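Local coordinates for uncharacterized protein (Kribbella flavida, PDB 4GB5) that is of unknown function but carries a SnoaL-like domain of the NTF2 clan, a fold that in its relatives often encloses a small-molecule pocket, at residues Leu26-Phe29 against Thr30-Arg34. Sequence-based numbering, arbitrary orientation. Where two conformers were deposited one is given.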
# COMPACT_ATOMS: atom_id res chain seq x y z
N LEU A 26 2.94 6.32 -14.48
CA LEU A 26 3.80 6.19 -15.69
C LEU A 26 3.47 7.24 -16.75
O LEU A 26 4.13 7.28 -17.77
CB LEU A 26 3.63 4.81 -16.34
CG LEU A 26 4.01 3.58 -15.51
CD1 LEU A 26 3.53 2.29 -16.14
CD2 LEU A 26 5.51 3.56 -15.25
N LYS A 27 2.46 8.07 -16.49
CA LYS A 27 1.96 9.11 -17.42
C LYS A 27 1.63 8.61 -18.80
O LYS A 27 2.01 9.19 -19.82
CB LYS A 27 2.90 10.32 -17.50
CG LYS A 27 2.75 11.27 -16.33
CD LYS A 27 3.47 12.58 -16.57
CE LYS A 27 3.78 13.34 -15.30
NZ LYS A 27 4.50 14.59 -15.59
N GLU A 28 0.91 7.50 -18.82
CA GLU A 28 0.57 6.80 -20.04
C GLU A 28 -0.92 6.88 -20.21
O GLU A 28 -1.69 6.07 -19.70
CB GLU A 28 1.08 5.37 -20.00
CG GLU A 28 1.35 4.86 -21.41
CD GLU A 28 0.10 4.55 -22.18
OE1 GLU A 28 -0.33 5.41 -22.97
OE2 GLU A 28 -0.42 3.42 -21.99
N PHE A 29 -1.34 7.94 -20.89
CA PHE A 29 -2.75 8.30 -20.96
C PHE A 29 -3.45 7.92 -22.25
O PHE A 29 -4.56 8.37 -22.54
CB PHE A 29 -2.91 9.82 -20.73
CG PHE A 29 -2.28 10.28 -19.45
CD1 PHE A 29 -2.85 9.93 -18.23
CD2 PHE A 29 -1.14 11.06 -19.47
CE1 PHE A 29 -2.27 10.33 -17.03
CE2 PHE A 29 -0.58 11.49 -18.26
CZ PHE A 29 -1.14 11.10 -17.06
N THR A 30 -2.79 7.12 -23.08
CA THR A 30 -3.28 6.81 -24.41
C THR A 30 -3.73 5.36 -24.54
O THR A 30 -4.90 5.11 -24.84
CB THR A 30 -2.16 7.13 -25.42
OG1 THR A 30 -1.86 8.53 -25.31
CG2 THR A 30 -2.58 6.77 -26.80
N ASP A 31 -2.81 4.42 -24.36
CA ASP A 31 -3.11 2.99 -24.46
C ASP A 31 -3.73 2.41 -23.18
O ASP A 31 -4.80 1.78 -23.23
CB ASP A 31 -1.82 2.24 -24.83
CG ASP A 31 -2.00 0.73 -24.86
OD1 ASP A 31 -2.55 0.23 -25.86
OD2 ASP A 31 -1.57 0.04 -23.91
N LEU A 32 -3.07 2.61 -22.05
CA LEU A 32 -3.47 2.01 -20.77
C LEU A 32 -4.93 2.33 -20.42
O LEU A 32 -5.65 1.42 -19.95
CB LEU A 32 -2.51 2.41 -19.68
CG LEU A 32 -2.25 1.47 -18.53
CD1 LEU A 32 -2.23 -0.01 -18.93
CD2 LEU A 32 -0.92 1.91 -17.91
N PRO A 33 -5.40 3.59 -20.61
CA PRO A 33 -6.81 3.81 -20.23
C PRO A 33 -7.79 2.88 -20.95
O PRO A 33 -8.80 2.54 -20.33
CB PRO A 33 -7.06 5.27 -20.57
CG PRO A 33 -5.69 5.91 -20.39
CD PRO A 33 -4.72 4.88 -20.89
N ARG A 34 -7.50 2.48 -22.18
CA ARG A 34 -8.39 1.55 -22.86
C ARG A 34 -8.39 0.16 -22.25
O ARG A 34 -9.35 -0.58 -22.38
CB ARG A 34 -8.02 1.45 -24.34
CG ARG A 34 -8.01 2.76 -25.04
CD ARG A 34 -9.27 2.98 -25.85
NE ARG A 34 -9.50 4.40 -26.08
CZ ARG A 34 -10.69 4.96 -26.23
NH1 ARG A 34 -11.81 4.22 -26.18
NH2 ARG A 34 -10.78 6.27 -26.42
O HOH W 1 0.80 1.13 -22.14
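In the loop that joins the long helix 6-25 to the short helix 32-36, the carboxylate of Glu28 collects three consecutive backbone N-H groups, those of Thr30, Asp31 and Leu32. The arrangement is a worked example of one acidic side chain meeting the amides of a tight turn. Its side chain leaves with CG anti to the backbone N (chi1 -153°) and then bends at chi2, which carries the carboxylate over the following residues. OE1 takes two of the bonds: Asp31 N lies 3.0 Å from Glu28 OE1 on its syn lone pair, whereas Thr30 N, also 3.0 Å from OE1, comes from above the carboxylate plane, 41° out of it. The other oxygen, OE2, accepts Leu32 N at 2.8 Å on its syn side, somewhat out of plane. These N-H groups lie at or just ahead of the N-terminal end of helix 32-36, whose dipole would probably favour the negative charge. The connection belongs to the helical layer packed against the curved sheet of the NTF2-like fold, and Phe29 turns to Ile23 of helix 6-25 and Leu65 of helix 58-69. A water donates to Glu28 OE2 (2.6 Å) and to Asp31 OD2, bridging two like charges 4.1 Å apart at OE2 and OD2; Asp31 OD2 also forms a salt bridge with Arg35, which probably offsets the nearby like charge. An alanine in place of Glu28 is likely to leave three amides without their mate and the turn less firmly held. Pro33 CG rests 3.5 Å from Phe29 O, and its CD covers Glu28 O, a buried carbonyl without a hydrogen-bond partner.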